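Local coordinates for amino acid ABC transporter, periplasmic amino acid-binding protein, putative (PDB 4I62) that binds L-arginine and probably hands it to a membrane ABC transporter for uptake into the cell, at residues D48-P51 and F52-K56; E199-A202 and K203-E207. All coordinates share one frame; numbering follows the deposited sequence.

Contact 1: D48-P51 and F52-K56; sequences DFAP and FEYQK. With ARG (arginine), chain B.
Phe49 and Glu53 meet as an antiparallel hydrogen-bonded pair in a loop that supplies both residues to the arginine pocket. Asp48 leads in, its carbonyl oxygen hydrogen-bonded to Asn180 ND2 at the start of helix 180-188. At Phe49 the backbone makes two bonds to Glu53. Phe49 N donates to Glu53 O at 2.7 Å, and Phe49 O receives Glu53 N at 3.2 Å, a donor standing well above the carbonyl plane. The same oxygen takes an additional, weak bond from Phe52 N at 2.9 Å, so two consecutive residues face Phe49, and the extra one is absorbed as a classic beta bulge. With CG anti to the backbone N (chi1 -156°), the Phe49 ring turns one face to the bound arginine, whose NE lies 3.4 Å above the plane, over the ring centre. Beside the ring runs the Glu53 side chain, bent at chi2 (-86°), its carboxylate almost coplanar with the ring. Glu53 OE2 thereby reaches NH1 of the arginine at 3.0 Å, and the guanidinium group meets an aromatic face and a carboxylate; the other oxygen, OE1, lies close to Asp68 OD2. Ala50 then sets CB against Tyr54 CD1 at 3.6 Å. The peptide bond into Pro51 is cis, and Phe49 to Phe52 fit a type VIa turn. Pro51 CG sits over the rim of one Phe52 face, 4.2 Å from the ring centroid, in a CH-pi contact. The Pro51 carbonyl oxygen meets the Tyr54 ring at its edge, in plane. Aromatic ring and carboxylate, presented together from one bulged loop, form part of the arginine site in a type II periplasmic binding protein fold.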
loop_
_atom_site.group_PDB
_atom_site.type_symbol
_atom_site.label_atom_id
_atom_site.label_comp_id
_atom_site.label_asym_id
_atom_site.label_seq_id
_atom_site.Cartn_x
_atom_site.Cartn_y
_atom_site.Cartn_z
ATOM N N ASP A 48 -6.337 -0.652 -4.776
ATOM C CA ASP A 48 -7.357 -0.811 -3.766
ATOM C C ASP A 48 -6.724 -0.392 -2.423
ATOM O O ASP A 48 -6.743 -1.210 -1.501
ATOM C CB ASP A 48 -7.721 -2.292 -3.738
ATOM C CG ASP A 48 -8.948 -2.592 -2.901
ATOM O OD1 ASP A 48 -9.578 -1.643 -2.388
ATOM O OD2 ASP A 48 -9.288 -3.783 -2.776
ATOM N N PHE A 49 -6.141 0.806 -2.354
ATOM C CA PHE A 49 -5.220 1.169 -1.283
ATOM C C PHE A 49 -5.134 2.700 -1.178
ATOM O O PHE A 49 -4.046 3.282 -1.184
ATOM C CB PHE A 49 -3.845 0.509 -1.552
ATOM C CG PHE A 49 -2.985 0.312 -0.336
ATOM C CD1 PHE A 49 -3.351 -0.594 0.628
ATOM C CD2 PHE A 49 -1.789 1.009 -0.164
ATOM C CE1 PHE A 49 -2.534 -0.820 1.737
ATOM C CE2 PHE A 49 -0.976 0.791 0.919
ATOM C CZ PHE A 49 -1.342 -0.129 1.891
ATOM N N ALA A 50 -6.298 3.358 -1.061
ATOM C CA ALA A 50 -6.307 4.808 -0.914
ATOM C C ALA A 50 -5.587 5.175 0.388
ATOM O O ALA A 50 -5.787 4.507 1.417
ATOM C CB ALA A 50 -7.731 5.341 -0.883
ATOM N N PRO A 51 -4.804 6.257 0.393
ATOM C CA PRO A 51 -4.686 7.300 -0.647
ATOM C C PRO A 51 -3.637 7.009 -1.735
ATOM O O PRO A 51 -3.502 7.797 -2.686
ATOM C CB PRO A 51 -4.248 8.544 0.174
ATOM C CG PRO A 51 -3.437 7.938 1.292
ATOM C CD PRO A 51 -4.185 6.691 1.667
ATOM N N PHE A 52 -2.887 5.926 -1.579
ATOM C CA PHE A 52 -1.718 5.663 -2.438
ATOM C C PHE A 52 -2.116 5.282 -3.862
ATOM O O PHE A 52 -1.599 5.853 -4.849
ATOM C CB PHE A 52 -0.820 4.626 -1.757
ATOM C CG PHE A 52 -0.335 5.118 -0.431
ATOM C CD1 PHE A 52 0.698 6.051 -0.377
ATOM C CD2 PHE A 52 -1.000 4.774 0.747
ATOM C CE1 PHE A 52 1.090 6.599 0.827
ATOM C CE2 PHE A 52 -0.611 5.342 1.952
ATOM C CZ PHE A 52 0.426 6.249 1.988
ATOM N N GLU A 53 -3.032 4.321 -4.006
ATOM C CA GLU A 53 -3.602 3.976 -5.322
ATOM C C GLU A 53 -5.001 3.422 -5.103
ATOM O O GLU A 53 -5.199 2.572 -4.226
ATOM C CB GLU A 53 -2.732 2.983 -6.097
ATOM C CG GLU A 53 -2.284 1.762 -5.294
ATOM C CD GLU A 53 -1.025 1.987 -4.496
ATOM O OE1 GLU A 53 -0.208 2.821 -5.009
ATOM O OE2 GLU A 53 -0.797 1.355 -3.427
ATOM N N TYR A 54 -5.947 3.866 -5.918
ATOM C CA TYR A 54 -7.326 3.431 -5.758
ATOM C C TYR A 54 -8.052 3.724 -7.056
ATOM O O TYR A 54 -7.547 4.408 -7.953
ATOM C CB TYR A 54 -7.981 4.115 -4.545
ATOM C CG TYR A 54 -8.034 5.640 -4.578
ATOM C CD1 TYR A 54 -6.917 6.388 -4.187
ATOM C CD2 TYR A 54 -9.199 6.328 -4.959
ATOM C CE1 TYR A 54 -6.957 7.756 -4.156
ATOM C CE2 TYR A 54 -9.226 7.713 -4.961
ATOM C CZ TYR A 54 -8.112 8.416 -4.557
ATOM O OH TYR A 54 -8.117 9.796 -4.539
ATOM N N GLN A 55 -9.262 3.181 -7.151
ATOM C CA GLN A 55 -10.132 3.433 -8.293
ATOM C C GLN A 55 -11.129 4.510 -7.944
ATOM O O GLN A 55 -11.831 4.421 -6.916
ATOM C CB GLN A 55 -10.871 2.169 -8.727
ATOM C CG GLN A 55 -9.979 1.054 -9.237
ATOM C CD GLN A 55 -10.783 -0.105 -9.782
ATOM O OE1 GLN A 55 -11.310 -0.038 -10.893
ATOM N NE2 GLN A 55 -10.900 -1.165 -8.999
ATOM N N LYS A 56 -11.219 5.513 -8.802
ATOM C CA LYS A 56 -12.151 6.605 -8.600
ATOM C C LYS A 56 -13.042 6.669 -9.824
ATOM O O LYS A 56 -12.541 6.625 -10.949
ATOM C CB LYS A 56 -11.357 7.913 -8.460
ATOM C CG LYS A 56 -12.196 9.132 -8.172
ATOM C CD LYS A 56 -11.293 10.349 -7.940
ATOM C CE LYS A 56 -12.087 11.649 -7.794
ATOM N NZ LYS A 56 -13.099 11.529 -6.689
HETATM N N ARG B . 2.627 -2.053 2.991
HETATM C CA ARG B . 2.158 -3.458 2.868
HETATM C C ARG B . 3.209 -4.340 2.199
HETATM O O ARG B . 4.114 -3.807 1.524
HETATM C CB ARG B . 0.809 -3.526 2.177
HETATM C CG ARG B . 0.795 -2.851 0.803
HETATM C CD ARG B . -0.460 -3.180 0.022
HETATM N NE ARG B . -0.579 -2.294 -1.122
HETATM C CZ ARG B . -1.541 -2.339 -2.020
HETATM N NH1 ARG B . -1.538 -1.481 -3.035
HETATM N NH2 ARG B . -2.508 -3.248 -1.914
HETATM O OXT ARG B . 3.070 -5.601 2.329
#

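Contact 2: E199-A202 and K203-E207; sequences EPVA and KGFVE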
loop_
_atom_site.group_PDB
_atom_site.type_symbol
_atom_site.label_atom_id
_atom_site.label_comp_id
_atom_site.label_asym_id
_atom_site.label_seq_id
_atom_site.Cartn_x
_atom_site.Cartn_y
_atom_site.Cartn_z
ATOM N N GLU A 199 -2.138 2.817 8.974
ATOM C CA GLU A 199 -3.012 3.870 9.454
ATOM C C GLU A 199 -3.730 4.690 8.359
ATOM O O GLU A 199 -4.947 4.862 8.443
ATOM C CB GLU A 199 -2.257 4.782 10.429
ATOM C CG GLU A 199 -3.155 5.852 11.038
ATOM C CD GLU A 199 -2.501 6.615 12.186
ATOM O OE1 GLU A 199 -1.257 6.574 12.326
ATOM O OE2 GLU A 199 -3.221 7.344 12.920
ATOM N N PRO A 200 -3.012 5.217 7.359
ATOM C CA PRO A 200 -3.714 6.086 6.388
ATOM C C PRO A 200 -4.754 5.316 5.581
ATOM O O PRO A 200 -5.797 5.843 5.221
ATOM C CB PRO A 200 -2.576 6.588 5.470
ATOM C CG PRO A 200 -1.468 5.608 5.657
ATOM C CD PRO A 200 -1.560 5.174 7.100
ATOM N N VAL A 201 -4.463 4.053 5.313
ATOM C CA VAL A 201 -5.367 3.188 4.561
ATOM C C VAL A 201 -6.590 2.820 5.419
ATOM O O VAL A 201 -7.734 2.885 4.961
ATOM C CB VAL A 201 -4.602 1.954 4.033
ATOM C CG1 VAL A 201 -5.544 0.958 3.379
ATOM C CG2 VAL A 201 -3.550 2.434 3.037
ATOM N N ALA A 202 -6.357 2.499 6.686
ATOM C CA ALA A 202 -7.457 2.274 7.606
ATOM C C ALA A 202 -8.365 3.494 7.692
ATOM O O ALA A 202 -9.593 3.375 7.624
ATOM C CB ALA A 202 -6.924 1.868 8.981
ATOM N N LYS A 203 -7.750 4.655 7.833
ATOM C CA LYS A 203 -8.536 5.903 7.917
ATOM C C LYS A 203 -9.356 6.153 6.656
ATOM O O LYS A 203 -10.515 6.587 6.744
ATOM C CB LYS A 203 -7.642 7.117 8.183
ATOM C CG LYS A 203 -7.077 7.200 9.590
ATOM C CD LYS A 203 -6.037 8.328 9.656
ATOM C CE LYS A 203 -5.638 8.709 11.074
ATOM N NZ LYS A 203 -4.542 9.736 11.107
ATOM N N GLY A 204 -8.766 5.845 5.500
ATOM C CA GLY A 204 -9.484 6.029 4.245
ATOM C C GLY A 204 -10.733 5.162 4.194
ATOM O O GLY A 204 -11.802 5.611 3.767
ATOM N N PHE A 205 -10.614 3.912 4.627
ATOM C CA PHE A 205 -11.794 3.052 4.646
ATOM C C PHE A 205 -12.848 3.542 5.652
ATOM O O PHE A 205 -14.042 3.515 5.364
ATOM C CB PHE A 205 -11.418 1.580 4.902
ATOM C CG PHE A 205 -10.821 0.887 3.710
ATOM C CD1 PHE A 205 -11.560 0.758 2.540
ATOM C CD2 PHE A 205 -9.573 0.313 3.757
ATOM C CE1 PHE A 205 -11.023 0.103 1.420
ATOM C CE2 PHE A 205 -9.037 -0.338 2.642
ATOM C CZ PHE A 205 -9.783 -0.444 1.484
ATOM N N VAL A 206 -12.437 4.006 6.838
ATOM C CA VAL A 206 -13.405 4.540 7.784
ATOM C C VAL A 206 -14.146 5.742 7.184
ATOM O O VAL A 206 -15.357 5.870 7.398
ATOM C CB VAL A 206 -12.734 4.912 9.123
ATOM C CG1 VAL A 206 -13.693 5.665 10.023
ATOM C CG2 VAL A 206 -12.249 3.669 9.821
ATOM N N GLU A 207 -13.450 6.607 6.438
ATOM C CA GLU A 207 -14.114 7.780 5.841
ATOM C C GLU A 207 -15.332 7.408 5.014
ATOM O O GLU A 207 -16.323 8.161 4.955
ATOM C CB GLU A 207 -13.169 8.572 4.923
ATOM C CG GLU A 207 -12.022 9.293 5.619
ATOM C CD GLU A 207 -12.435 10.629 6.200
ATOM O OE1 GLU A 207 -13.627 11.002 6.066
ATOM O OE2 GLU A 207 -11.558 11.315 6.771
#
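Glu199 O accepts Lys203 N at 2.9 Å, a nearly straight bond (165° at the hydrogen) that begins the i to i+4 pattern of an alpha-helix, the first turns of helix 199-208, which follows strand 194-198. Gly204 N to Pro200 O, Phe205 N to Val201 O and Val206 N to Ala202 O, the last at 3.0 Å, repeat the pattern. Pro200 lacks an amide hydrogen, which costs little in the first turn of a helix. Side chains one turn apart illustrate how a single helix serves two environments. On the outer side the extended chains of Glu199 and Lys203 cross, and OE2 meets NZ in a weak hydrogen-bonded salt bridge of 3.3 Å; Lys203 CE lies equally near that oxygen, so the pair touches along part of its length. Lys203 also passes beside Phe263 of helix 254-265. On another side, Val201, which is buried, and Phe205 run side by side, while Ala202 packs on Ile214 and Phe205 meets the ring of Phe197. Val201 CG1, anti to its own N at chi1 174°, is the branch that touches the phenyl ring, 3.8 Å from Phe205 CE2.

In the fold
Both contacts are local, but they differ in regularity and burial. Contact 1 is buried and irregular, a bulged turn with a cis proline that supplies Phe49 and Glu53 to the arginine pocket; contact 2 is regular and only partly buried, with a salt bridge on a more exposed side and apolar pairing on the other. Their centres lie 11 Å apart and they meet through plain packing: Val201 CG2 touches Phe49 CZ at 3.6 Å, and Pro200 CG rests near Phe52 CE2. Helix 199-208 thus packs against the loop that gives Phe49 and Glu53 to the pocket, while helix 254-265 touches side chains of both contacts.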